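Local coordinates for arginase (Glaciozyma antarctica, PDB 5YNL), which probably hydrolyses L-arginine to L-ornithine and urea, as manganese-dependent arginases do, and is a cold-adapted enzyme of a psychrophilic yeast, at residues Thr57-Cys63 against Gln146-Gly152; Thr131-Ala135 against Ser156-Thr161; Val138-Ser143 against Gly164-Tyr169; Val199-Gly204 against Ile219-Pro225; Gly311-Glu316 against Ser351-Ala356. All blocks are in the same frame, centred on the assembly; numbering follows the deposited sequence. Where two conformers were deposited one is given.

Contact 1. Residues Thr57-Cys63 against Gln146-Gly152; sequences TAGIVGC and QLTVTLG
Thr-57 and Gln-146 meet near one end of two neighbouring parallel strands, their side chains crossing at a slant. The methyl CG2 of Thr-57 lies 3.3 Å from NE2 of Gln-146 and also touches CD and CG, so carbon rather than oxygen faces the amide. With OG1 trans to the carbonyl carbon (chi1 -45°), that oxygen bonds to Pro-55 O instead. The extended glutamine brings OE1 to 3.2 Å from Gly-59 CA, where any CB would collide with it; NE2 bonds to Asp-98, while OE1 comes doubtfully close to His-141 ND1. Farther along, Val-61 divides its methyls between two threonines: CG1 reaches CG2 of Thr-148 at 3.7 Å, and CG2 reaches CG2 of Thr-150 at 3.5 Å. Helix 124-142 covers this face. On the other face, under helix 86-92, Ile-60 CG1 and Val-149 CB are a looser 4.5 Å apart. Between the faces, six backbone hydrogen bonds run from Thr-57 O to Leu-151 O in regular parallel register; Val-61 N to Val-149 O, 3.0 Å with 165° at the hydrogen, is representative. The pairing belongs to the twisted parallel sheet of the arginase alpha/beta fold. Chemically the work is divided: peptide groups join the strands, methyls fill the space between side chains, and buried polar ends turn to partners beyond the pair, Thr-150 OG1 bonding to Thr-161.

Contact 2. Residues Thr131-Ala135 against Ser156-Thr161; sequences TKDVA and SLAMGT
Thr-131 and Ala-135 grip Gly-160 backbone to backbone, and here the two backbones touch. The Thr-131 O lies 3.2 Å from Gly-160 CA and the Ala-135 CA lies 3.2 Å from Gly-160 O, both as CA-H...O contacts, the second the straighter at 143°. A CB on Gly-160 would fall 2.4 Å from Thr-131 O, so the approach depends on the missing side chain. Beside it, Val-134 lays CG1 against the turn, 3.8 Å from Thr-161 N. This is glycine-mediated close helix packing within a layered alpha/beta fold: helix 124-142 leads into strand 147-152, helix 158-168 follows it, and both lie on the same face of the sheet. The fit eases towards Ser-156. There Thr-131 points its CG2, trans to the carbonyl carbon, at Ser-156 O (3.8 Å), and CG2 touches both CB and CE of Met-159, the latter at 4.0 Å; OG1 turns back to Val-127 O and Ser-128 O of its own helix. Leu-157 O, meanwhile, receives both Gly-160 N and Thr-161 N within its own turn. On the solvent side of helix 124-142, Lys-132 points away from the partner helix and Asp-133 forms a salt bridge with Arg-137.

Contact 3. Residues Val138-Ser143 against Gly164-Tyr169; sequences VYAHAS and GTFKAY
Tyr-139 lies against Lys-167 and Ala-168, and the contact sorts into three kinds. The charged one is a cation-pi interaction: Lys-167, bent at every torsion past CG, folds back until NZ stands 4.4 Å from the Tyr-139 ring centroid, off-centre at 34° from the ring normal. The apolar kind carries most of the rest. Lys-167 CG touches CD1 of Tyr-139 at 3.5 Å, while CB of Ala-168 is wedged between Tyr-139 CE1 (3.6 Å) and Ala-142 CB (3.7 Å). The third kind sets carbon beside oxygen: Gly-164 O sits at the ring edge, 3.6 Å from Tyr-139 CD1, and Val-138 CG1 meets OG1 of Thr-165 at 3.7 Å, a hydroxyl that bonds to Ser-326. The tyrosine ring reaches the other helix because CG is set trans to the backbone N (chi1 178°). Putting an alanine at Tyr-139 would probably leave the lysine ammonium without its aromatic partner, free to turn, and uncover one side of the Ala-168 methyl. The helical segments cross at -37° with axes 8.1 Å apart; on the sheet side, Val-138 rests on Val-61, Thr-148 and Thr-150 of strands 57-63 and 147-152.

Contact 4. Residues Val199-Gly204 against Ile219-Pro225; sequences VSFLLG and IKPCLKP
Leu-202 O, in the last turn of helix 198-202, is approached by several groups of the loop 219-225. Leu-223 N donates a hydrogen bond of 3.2 Å to it, 148° at the hydrogen and from above the carbonyl plane, 36° out of it. Pro-221 CA adds a CA-H...O contact at 3.2 Å to the same Leu-202 O. The loop thus curls round this carbonyl. Apolar contacts flank the bond. Leu-223, with CG trans to the backbone N (chi1 -177°), sets its CB 4.1 Å from Leu-202 CB and its CD2 3.9 Å from CD2 of Leu-203. That same Leu-203 methyl lies 3.3 Å from Leu-223 O and reaches on to Pro-225, 3.7 Å from its CA. At the other end of the loop, Pro-221 lays CG against Gly-204 CA (3.5 Å), just where a CB on the glycine would collide. Phe-166 of helix 158-168 covers Cys-222 and Leu-223 from beyond. Gly-204, at positive phi, is the C-prime residue of a Schellman motif, with Leu-205 N turned back to Ser-200 O, and the loop folded under this helix end then leads into strand 228-233.

Contact 5. Residues Gly311-Glu316 against Ser351-Ala356; sequences GHYICE and SLVRCA
Gly-311 opens the contact through its carbonyl: the O lies 3.3 Å from CD2 of Leu-352, which reaches across from the partner helix. His-312 comes next. Its ring, swung over by CG standing trans to the backbone N (chi1 -170°), presents a face to Cys-355, whose CB makes a CH-pi contact 4.1 Å from the centroid and 28° off the ring normal. The sulfur SG also sits over this face, but the model brings it doubtfully close to the ring. Ser-351 OG is at the ring edge, 4.1 Å from His-312 ND1, and the ring also meets Phe-308. An alanine in place of His-312 would probably leave the Cys-355 side chain without its aromatic cover and open a gap beside Ser-351. One turn on, Cys-315 points toward the other helix, its SG 3.8 Å from Leu-352 CB and its CB 4.0 Å from CB of Ala-356. Glu-316 heads away overall, yet its CB still touches SG of Cys-355 at 3.9 Å, while OE1 comes round in plane to the edge of the His-312 ring. The axes of the two helical segments come within 8.2 Å and run nearly parallel, at 25°. Helix 308-320 leads into strand 324-330 and helix 345-356 comes after it; Ala-356 rests on Leu-327 of that strand, helix 254-273 covers Tyr-313 and Ile-314, and helix 86-92 packs on Val-353.

Contact 1 touches contacts 2, 3 and 5. Contacts 2 and 3, centres 11 Å apart, are successive parts of one helix pair on the threonine face of its strands, joined to it by Cys-63 SG on Leu-157 CD2 (3.6 Å) and by His-141 CB on Thr-148 OG1 (3.3 Å). Contact 5 lies behind the opposite face, where Val-149 CG1 meets Val-353 CG2 at 4.2 Å; its centre is about 22 Å from those of contacts 2 and 3. Contact 4, its nearest atoms about 12 Å from contact 1, abuts contact 2, Leu-202 CD2 lying 3.7 Å from Met-159 O. The Gly-Gly-Asp-His-Ser sequence at 152-156 runs from the end of contact 1 into the start of contact 2; in arginases it contributes to the manganese site, probably here too.

Contact 1. Residues Thr57-Cys63 against Gln146-Gly152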
# COMPACT_ATOMS: atom_id res chain seq x y z
N THR A 57 -14.51 11.30 3.04
CA THR A 57 -14.16 10.71 4.32
C THR A 57 -12.92 9.86 4.26
O THR A 57 -12.79 8.98 3.40
CB THR A 57 -15.31 9.91 4.91
OG1 THR A 57 -16.52 10.66 4.79
CG2 THR A 57 -15.04 9.61 6.39
N ALA A 58 -11.99 10.14 5.18
CA ALA A 58 -10.75 9.38 5.30
C ALA A 58 -10.93 8.32 6.37
O ALA A 58 -11.18 8.65 7.53
CB ALA A 58 -9.56 10.30 5.65
N GLY A 59 -10.83 7.05 6.00
CA GLY A 59 -10.88 5.97 6.97
C GLY A 59 -9.48 5.73 7.50
O GLY A 59 -8.51 5.69 6.73
N ILE A 60 -9.36 5.58 8.81
CA ILE A 60 -8.05 5.37 9.38
C ILE A 60 -7.99 4.06 10.14
O ILE A 60 -8.74 3.86 11.11
CB ILE A 60 -7.63 6.56 10.29
CG1 ILE A 60 -7.36 7.80 9.42
CG2 ILE A 60 -6.40 6.21 11.11
CD1 ILE A 60 -6.95 9.00 10.20
N VAL A 61 -7.13 3.14 9.69
CA VAL A 61 -6.92 1.91 10.45
C VAL A 61 -5.43 1.70 10.75
O VAL A 61 -4.60 1.59 9.84
CB VAL A 61 -7.63 0.64 9.83
CG1 VAL A 61 -8.73 1.02 8.81
CG2 VAL A 61 -6.65 -0.34 9.22
N GLY A 62 -5.10 1.70 12.04
CA GLY A 62 -3.73 1.46 12.45
C GLY A 62 -3.56 0.04 12.91
O GLY A 62 -4.44 -0.51 13.59
N CYS A 63 -2.45 -0.58 12.54
CA CYS A 63 -2.09 -1.90 13.04
C CYS A 63 -0.60 -2.00 13.34
O CYS A 63 0.22 -2.10 12.42
CB CYS A 63 -2.52 -2.99 12.06
SG CYS A 63 -1.70 -4.58 12.38
N GLN A 146 -15.26 5.63 1.73
CA GLN A 146 -14.12 6.25 2.38
C GLN A 146 -12.84 5.95 1.61
O GLN A 146 -12.78 5.00 0.83
CB GLN A 146 -14.00 5.77 3.82
CG GLN A 146 -15.20 6.12 4.66
CD GLN A 146 -14.94 5.90 6.12
OE1 GLN A 146 -13.95 5.28 6.50
NE2 GLN A 146 -15.81 6.43 6.97
N LEU A 147 -11.82 6.78 1.81
CA LEU A 147 -10.47 6.42 1.37
C LEU A 147 -9.82 5.84 2.62
O LEU A 147 -9.68 6.56 3.60
CB LEU A 147 -9.73 7.68 0.89
CG LEU A 147 -8.54 7.54 -0.07
CD1 LEU A 147 -8.18 8.90 -0.62
CD2 LEU A 147 -7.34 6.91 0.64
N THR A 148 -9.48 4.56 2.61
CA THR A 148 -8.93 3.91 3.81
C THR A 148 -7.41 4.09 3.90
O THR A 148 -6.65 3.56 3.07
CB THR A 148 -9.25 2.42 3.84
OG1 THR A 148 -10.63 2.24 3.49
CG2 THR A 148 -8.96 1.83 5.22
N VAL A 149 -6.98 4.84 4.90
CA VAL A 149 -5.56 5.03 5.15
C VAL A 149 -5.12 3.97 6.17
O VAL A 149 -5.48 4.07 7.35
CB VAL A 149 -5.25 6.46 5.70
CG1 VAL A 149 -3.75 6.64 5.93
CG2 VAL A 149 -5.77 7.53 4.73
N THR A 150 -4.37 2.96 5.72
CA THR A 150 -3.86 1.98 6.68
C THR A 150 -2.46 2.36 7.12
O THR A 150 -1.51 2.46 6.30
CB THR A 150 -3.87 0.53 6.17
OG1 THR A 150 -5.13 0.24 5.57
CG2 THR A 150 -3.65 -0.41 7.34
N LEU A 151 -2.34 2.59 8.43
CA LEU A 151 -1.08 2.96 9.04
C LEU A 151 -0.51 1.69 9.61
O LEU A 151 -1.04 1.13 10.58
CB LEU A 151 -1.30 3.99 10.15
CG LEU A 151 -1.84 5.31 9.62
CD1 LEU A 151 -1.91 6.37 10.73
CD2 LEU A 151 -1.01 5.80 8.42
N GLY A 152 0.58 1.23 9.02
CA GLY A 152 1.07 -0.06 9.43
C GLY A 152 2.41 -0.14 10.12
O GLY A 152 3.25 0.79 10.15

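Contact 2. Residues Thr131-Ala135 against Ser156-Thr161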
# COMPACT_ATOMS: atom_id res chain seq x y z
N THR A 131 -4.26 -10.06 10.04
CA THR A 131 -4.51 -9.65 8.66
C THR A 131 -5.99 -9.72 8.32
O THR A 131 -6.49 -8.91 7.53
CB THR A 131 -3.67 -10.45 7.64
OG1 THR A 131 -3.85 -11.85 7.85
CG2 THR A 131 -2.20 -10.12 7.77
N LYS A 132 -6.70 -10.67 8.93
CA LYS A 132 -8.15 -10.79 8.73
C LYS A 132 -8.82 -9.60 9.41
O LYS A 132 -9.72 -8.98 8.85
CB LYS A 132 -8.68 -12.12 9.28
CG LYS A 132 -10.17 -12.41 9.00
CD LYS A 132 -10.65 -13.59 9.87
CE LYS A 132 -12.01 -14.15 9.45
NZ LYS A 132 -12.29 -15.46 10.14
N ASP A 133 -8.36 -9.30 10.62
CA ASP A 133 -8.82 -8.12 11.36
C ASP A 133 -8.70 -6.87 10.48
O ASP A 133 -9.66 -6.12 10.31
CB ASP A 133 -8.02 -8.00 12.68
CG ASP A 133 -7.93 -6.57 13.20
OD1 ASP A 133 -7.03 -5.82 12.74
OD2 ASP A 133 -8.74 -6.21 14.08
N VAL A 134 -7.53 -6.68 9.89
CA VAL A 134 -7.30 -5.54 9.01
C VAL A 134 -8.20 -5.60 7.78
O VAL A 134 -8.82 -4.60 7.42
CB VAL A 134 -5.83 -5.43 8.59
CG1 VAL A 134 -5.64 -4.35 7.52
CG2 VAL A 134 -4.95 -5.17 9.82
N ALA A 135 -8.27 -6.76 7.14
CA ALA A 135 -9.09 -6.96 5.94
C ALA A 135 -10.53 -6.53 6.16
O ALA A 135 -11.18 -5.98 5.27
CB ALA A 135 -9.05 -8.41 5.51
N SER A 156 3.35 -7.26 5.34
CA SER A 156 2.49 -8.44 5.22
C SER A 156 1.03 -8.10 5.51
O SER A 156 0.11 -8.81 5.08
CB SER A 156 2.96 -9.61 6.11
OG SER A 156 3.00 -9.26 7.50
N LEU A 157 0.82 -7.00 6.25
CA LEU A 157 -0.52 -6.49 6.54
C LEU A 157 -1.27 -6.11 5.25
O LEU A 157 -2.51 -5.99 5.27
CB LEU A 157 -0.45 -5.28 7.46
CG LEU A 157 -0.33 -5.46 8.97
CD1 LEU A 157 0.21 -6.83 9.36
CD2 LEU A 157 0.55 -4.36 9.53
N ALA A 158 -0.52 -5.94 4.16
CA ALA A 158 -1.14 -5.72 2.85
C ALA A 158 -2.03 -6.89 2.38
O ALA A 158 -2.85 -6.73 1.49
CB ALA A 158 -0.13 -5.34 1.79
N MET A 159 -1.84 -8.06 2.99
CA MET A 159 -2.76 -9.15 2.78
C MET A 159 -4.17 -8.69 3.15
O MET A 159 -5.13 -8.92 2.41
CB MET A 159 -2.35 -10.35 3.63
CG MET A 159 -1.46 -11.34 2.89
SD MET A 159 -1.18 -12.89 3.77
CE MET A 159 -0.13 -12.30 5.12
N GLY A 160 -4.28 -8.00 4.29
CA GLY A 160 -5.58 -7.54 4.74
C GLY A 160 -6.08 -6.33 3.96
O GLY A 160 -7.20 -6.34 3.42
N THR A 161 -5.24 -5.30 3.91
CA THR A 161 -5.57 -4.04 3.26
C THR A 161 -6.02 -4.24 1.80
O THR A 161 -7.00 -3.62 1.34
CB THR A 161 -4.35 -3.07 3.35
OG1 THR A 161 -4.76 -1.71 3.18
CG2 THR A 161 -3.36 -3.39 2.32

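Contact 3. Residues Val138-Ser143 against Gly164-Tyr169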
# COMPACT_ATOMS: atom_id res chain seq x y z
N VAL A 138 -10.75 -2.52 6.96
CA VAL A 138 -10.50 -1.84 5.70
C VAL A 138 -11.75 -1.89 4.82
O VAL A 138 -12.14 -0.88 4.24
CB VAL A 138 -9.27 -2.43 4.99
CG1 VAL A 138 -9.22 -2.00 3.54
CG2 VAL A 138 -8.00 -2.03 5.73
N TYR A 139 -12.39 -3.06 4.74
CA TYR A 139 -13.61 -3.17 3.95
C TYR A 139 -14.72 -2.29 4.50
O TYR A 139 -15.43 -1.62 3.74
CB TYR A 139 -14.12 -4.61 3.83
CG TYR A 139 -15.41 -4.66 3.05
CD1 TYR A 139 -15.41 -4.48 1.67
CD2 TYR A 139 -16.63 -4.84 3.68
CE1 TYR A 139 -16.59 -4.50 0.94
CE2 TYR A 139 -17.82 -4.86 2.97
CZ TYR A 139 -17.79 -4.69 1.60
OH TYR A 139 -18.97 -4.70 0.90
N ALA A 140 -14.86 -2.29 5.83
CA ALA A 140 -15.84 -1.45 6.52
C ALA A 140 -15.75 -0.01 6.02
O ALA A 140 -16.73 0.56 5.56
CB ALA A 140 -15.62 -1.50 8.02
N HIS A 141 -14.56 0.56 6.12
CA HIS A 141 -14.29 1.87 5.53
C HIS A 141 -14.49 1.87 4.01
O HIS A 141 -15.15 2.75 3.47
CB HIS A 141 -12.89 2.35 5.92
CG HIS A 141 -12.72 2.58 7.39
ND1 HIS A 141 -13.02 3.79 7.98
CD2 HIS A 141 -12.30 1.76 8.38
CE1 HIS A 141 -12.77 3.70 9.28
NE2 HIS A 141 -12.34 2.48 9.55
N ALA A 142 -13.92 0.88 3.32
CA ALA A 142 -14.07 0.75 1.87
C ALA A 142 -15.54 0.70 1.42
O ALA A 142 -15.95 1.42 0.51
CB ALA A 142 -13.34 -0.49 1.37
N SER A 143 -16.34 -0.15 2.05
CA SER A 143 -17.75 -0.29 1.67
C SER A 143 -18.61 0.94 1.97
O SER A 143 -19.84 0.85 1.98
CB SER A 143 -18.35 -1.49 2.39
OG SER A 143 -18.41 -1.24 3.78
N GLY A 164 -9.60 -6.29 1.64
CA GLY A 164 -10.74 -5.41 1.89
C GLY A 164 -11.00 -4.49 0.71
O GLY A 164 -12.13 -4.40 0.24
N THR A 165 -9.95 -3.82 0.24
CA THR A 165 -10.05 -2.86 -0.86
C THR A 165 -10.58 -3.52 -2.14
O THR A 165 -11.50 -2.99 -2.79
CB THR A 165 -8.67 -2.23 -1.12
OG1 THR A 165 -8.27 -1.45 0.02
CG2 THR A 165 -8.72 -1.37 -2.36
N PHE A 166 -10.01 -4.66 -2.50
CA PHE A 166 -10.43 -5.36 -3.71
C PHE A 166 -11.78 -6.02 -3.54
O PHE A 166 -12.51 -6.19 -4.51
CB PHE A 166 -9.39 -6.39 -4.14
CG PHE A 166 -8.25 -5.79 -4.92
CD1 PHE A 166 -7.31 -4.97 -4.30
CD2 PHE A 166 -8.11 -6.05 -6.28
CE1 PHE A 166 -6.25 -4.42 -5.01
CE2 PHE A 166 -7.06 -5.51 -7.00
CZ PHE A 166 -6.13 -4.68 -6.36
N LYS A 167 -12.11 -6.40 -2.31
CA LYS A 167 -13.43 -6.92 -1.99
C LYS A 167 -14.44 -5.87 -2.40
O LYS A 167 -15.45 -6.18 -3.03
CB LYS A 167 -13.55 -7.18 -0.48
CG LYS A 167 -14.96 -7.51 0.01
CD LYS A 167 -15.01 -8.92 0.55
CE LYS A 167 -13.90 -9.16 1.56
NZ LYS A 167 -13.96 -8.20 2.70
N ALA A 168 -14.14 -4.62 -2.05
CA ALA A 168 -15.00 -3.51 -2.41
C ALA A 168 -14.73 -3.01 -3.82
O ALA A 168 -15.63 -2.51 -4.49
CB ALA A 168 -14.83 -2.39 -1.42
N TYR A 169 -13.49 -3.12 -4.28
CA TYR A 169 -13.16 -2.72 -5.64
C TYR A 169 -12.45 -3.86 -6.36
O TYR A 169 -11.22 -3.92 -6.38
CB TYR A 169 -12.28 -1.46 -5.66
CG TYR A 169 -12.91 -0.24 -5.01
CD1 TYR A 169 -13.94 0.45 -5.63
CD2 TYR A 169 -12.44 0.24 -3.79
CE1 TYR A 169 -14.51 1.57 -5.05
CE2 TYR A 169 -13.00 1.37 -3.19
CZ TYR A 169 -14.04 2.03 -3.83
OH TYR A 169 -14.61 3.16 -3.25

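Contact 4. Residues Val199-Gly204 against Ile219-Pro225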
# COMPACT_ATOMS: atom_id res chain seq x y z
N VAL A 199 2.03 -11.21 -1.26
CA VAL A 199 1.60 -11.08 -2.64
C VAL A 199 1.25 -12.46 -3.20
O VAL A 199 0.33 -12.61 -4.00
CB VAL A 199 2.65 -10.35 -3.51
CG1 VAL A 199 2.05 -9.95 -4.85
CG2 VAL A 199 3.14 -9.12 -2.79
N SER A 200 1.98 -13.47 -2.73
CA SER A 200 1.77 -14.84 -3.19
C SER A 200 0.38 -15.36 -2.82
O SER A 200 -0.16 -16.23 -3.51
CB SER A 200 2.88 -15.75 -2.65
OG SER A 200 2.71 -16.04 -1.28
N PHE A 201 -0.20 -14.83 -1.74
CA PHE A 201 -1.55 -15.24 -1.34
C PHE A 201 -2.58 -14.46 -2.16
O PHE A 201 -3.58 -15.01 -2.61
CB PHE A 201 -1.78 -14.98 0.16
CG PHE A 201 -1.03 -15.93 1.08
CD1 PHE A 201 0.34 -15.77 1.31
CD2 PHE A 201 -1.70 -16.95 1.74
CE1 PHE A 201 1.02 -16.64 2.17
CE2 PHE A 201 -1.02 -17.82 2.60
CZ PHE A 201 0.34 -17.66 2.81
N LEU A 202 -2.35 -13.16 -2.34
CA LEU A 202 -3.28 -12.33 -3.11
C LEU A 202 -3.35 -12.77 -4.57
O LEU A 202 -4.41 -12.66 -5.21
CB LEU A 202 -2.89 -10.86 -3.01
CG LEU A 202 -2.83 -10.35 -1.57
CD1 LEU A 202 -2.09 -9.02 -1.51
CD2 LEU A 202 -4.23 -10.24 -0.95
N LEU A 203 -2.23 -13.26 -5.10
CA LEU A 203 -2.19 -13.74 -6.47
C LEU A 203 -2.80 -15.14 -6.53
O LEU A 203 -3.26 -15.59 -7.58
CB LEU A 203 -0.76 -13.73 -7.02
CG LEU A 203 -0.17 -12.33 -7.18
CD1 LEU A 203 1.35 -12.40 -7.21
CD2 LEU A 203 -0.69 -11.65 -8.46
N GLY A 204 -2.82 -15.80 -5.38
CA GLY A 204 -3.41 -17.11 -5.27
C GLY A 204 -2.53 -18.22 -5.81
O GLY A 204 -2.68 -18.65 -6.95
N ILE A 219 -8.89 -15.73 2.68
CA ILE A 219 -8.23 -15.08 1.55
C ILE A 219 -8.65 -15.68 0.22
O ILE A 219 -8.38 -16.86 -0.06
CB ILE A 219 -6.70 -15.12 1.67
CG1 ILE A 219 -6.25 -14.25 2.84
CG2 ILE A 219 -6.06 -14.64 0.38
CD1 ILE A 219 -4.74 -14.18 3.02
N LYS A 220 -9.32 -14.88 -0.59
CA LYS A 220 -9.54 -15.22 -1.99
C LYS A 220 -8.50 -14.46 -2.81
O LYS A 220 -8.17 -13.31 -2.49
CB LYS A 220 -10.95 -14.85 -2.44
N PRO A 221 -7.95 -15.12 -3.83
CA PRO A 221 -7.02 -14.46 -4.75
C PRO A 221 -7.77 -13.34 -5.46
O PRO A 221 -8.55 -13.61 -6.38
CB PRO A 221 -6.67 -15.56 -5.76
CG PRO A 221 -6.94 -16.83 -5.04
CD PRO A 221 -8.08 -16.56 -4.12
N CYS A 222 -7.54 -12.10 -5.05
CA CYS A 222 -8.32 -10.99 -5.59
C CYS A 222 -7.49 -10.13 -6.54
O CYS A 222 -7.97 -9.12 -7.06
CB CYS A 222 -8.88 -10.15 -4.45
SG CYS A 222 -7.63 -9.44 -3.34
N LEU A 223 -6.24 -10.55 -6.77
CA LEU A 223 -5.28 -9.75 -7.54
C LEU A 223 -4.71 -10.51 -8.74
O LEU A 223 -3.97 -11.48 -8.57
CB LEU A 223 -4.13 -9.31 -6.64
CG LEU A 223 -3.11 -8.40 -7.33
CD1 LEU A 223 -3.63 -6.97 -7.39
CD2 LEU A 223 -1.76 -8.44 -6.62
N LYS A 224 -5.05 -10.05 -9.94
CA LYS A 224 -4.45 -10.56 -11.17
C LYS A 224 -3.04 -9.99 -11.30
O LYS A 224 -2.80 -8.83 -10.94
CB LYS A 224 -5.31 -10.16 -12.37
CG LYS A 224 -6.63 -10.93 -12.53
CD LYS A 224 -7.72 -10.06 -13.19
CE LYS A 224 -8.92 -10.87 -13.71
NZ LYS A 224 -8.72 -11.54 -15.04
N PRO A 225 -2.09 -10.79 -11.82
CA PRO A 225 -0.68 -10.36 -11.95
C PRO A 225 -0.47 -9.15 -12.86
O PRO A 225 0.61 -8.54 -12.81
CB PRO A 225 -0.01 -11.60 -12.57
CG PRO A 225 -1.14 -12.38 -13.24
CD PRO A 225 -2.29 -12.17 -12.29

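Contact 5. Residues Gly311-Glu316 against Ser351-Ala356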
# COMPACT_ATOMS: atom_id res chain seq x y z
N GLY A 311 9.43 9.68 -3.17
CA GLY A 311 8.32 9.05 -2.46
C GLY A 311 7.12 9.99 -2.44
O GLY A 311 5.95 9.58 -2.54
N HIS A 312 7.42 11.28 -2.33
CA HIS A 312 6.38 12.30 -2.35
C HIS A 312 5.72 12.43 -3.72
O HIS A 312 4.49 12.47 -3.82
CB HIS A 312 6.97 13.64 -1.96
CG HIS A 312 5.93 14.68 -1.73
ND1 HIS A 312 5.56 15.08 -0.47
CD2 HIS A 312 5.19 15.40 -2.60
CE1 HIS A 312 4.62 16.01 -0.58
NE2 HIS A 312 4.38 16.22 -1.85
N TYR A 313 6.53 12.55 -4.78
CA TYR A 313 6.00 12.61 -6.14
C TYR A 313 5.09 11.41 -6.45
O TYR A 313 4.07 11.56 -7.12
CB TYR A 313 7.11 12.75 -7.19
CG TYR A 313 6.53 12.80 -8.59
CD1 TYR A 313 6.06 13.99 -9.12
CD2 TYR A 313 6.40 11.65 -9.36
CE1 TYR A 313 5.50 14.05 -10.37
CE2 TYR A 313 5.83 11.69 -10.64
CZ TYR A 313 5.39 12.90 -11.13
OH TYR A 313 4.82 12.97 -12.38
N ILE A 314 5.45 10.22 -6.00
CA ILE A 314 4.58 9.06 -6.22
C ILE A 314 3.19 9.35 -5.64
O ILE A 314 2.16 9.09 -6.30
CB ILE A 314 5.15 7.76 -5.59
CG1 ILE A 314 6.51 7.40 -6.20
CG2 ILE A 314 4.18 6.60 -5.75
CD1 ILE A 314 7.05 6.01 -5.73
N CYS A 315 3.16 9.90 -4.43
CA CYS A 315 1.90 10.17 -3.75
C CYS A 315 1.15 11.30 -4.42
O CYS A 315 -0.07 11.25 -4.54
CB CYS A 315 2.13 10.48 -2.25
SG CYS A 315 2.71 9.01 -1.33
N GLU A 316 1.88 12.31 -4.89
CA GLU A 316 1.24 13.42 -5.58
C GLU A 316 0.67 12.93 -6.92
O GLU A 316 -0.49 13.17 -7.23
CB GLU A 316 2.23 14.57 -5.82
CG GLU A 316 1.60 15.96 -5.77
CD GLU A 316 2.62 17.08 -5.52
OE1 GLU A 316 3.84 16.77 -5.30
OE2 GLU A 316 2.22 18.28 -5.55
N SER A 351 3.67 13.61 5.84
CA SER A 351 3.76 14.34 4.59
C SER A 351 3.16 13.52 3.43
O SER A 351 2.39 14.07 2.66
CB SER A 351 5.21 14.74 4.31
OG SER A 351 5.26 15.91 3.52
N LEU A 352 3.48 12.22 3.34
CA LEU A 352 3.02 11.42 2.22
C LEU A 352 1.50 11.22 2.30
O LEU A 352 0.82 11.16 1.26
CB LEU A 352 3.70 10.05 2.16
CG LEU A 352 5.23 9.90 2.05
CD1 LEU A 352 5.63 8.41 2.23
CD2 LEU A 352 5.76 10.43 0.69
N VAL A 353 0.97 11.12 3.52
CA VAL A 353 -0.47 10.96 3.67
C VAL A 353 -1.17 12.21 3.13
O VAL A 353 -2.00 12.10 2.24
CB VAL A 353 -0.91 10.68 5.15
CG1 VAL A 353 -2.41 10.81 5.29
CG2 VAL A 353 -0.47 9.28 5.59
N ARG A 354 -0.79 13.39 3.64
CA ARG A 354 -1.41 14.65 3.24
C ARG A 354 -1.41 14.77 1.74
O ARG A 354 -2.40 15.14 1.13
CB ARG A 354 -0.65 15.85 3.83
CG ARG A 354 -0.67 15.92 5.35
CD ARG A 354 -0.32 17.32 5.85
NE ARG A 354 0.98 17.81 5.38
CZ ARG A 354 2.13 17.64 6.04
NH1 ARG A 354 2.16 16.99 7.19
NH2 ARG A 354 3.26 18.13 5.54
N CYS A 355 -0.26 14.44 1.17
CA CYS A 355 0.02 14.52 -0.22
C CYS A 355 -0.87 13.58 -1.02
O CYS A 355 -1.47 13.96 -2.04
CB CYS A 355 1.46 14.09 -0.39
SG CYS A 355 2.11 14.56 -1.92
N ALA A 356 -0.95 12.34 -0.56
CA ALA A 356 -1.71 11.32 -1.25
C ALA A 356 -3.18 11.70 -1.25
O ALA A 356 -3.91 11.33 -2.18
CB ALA A 356 -1.52 9.94 -0.60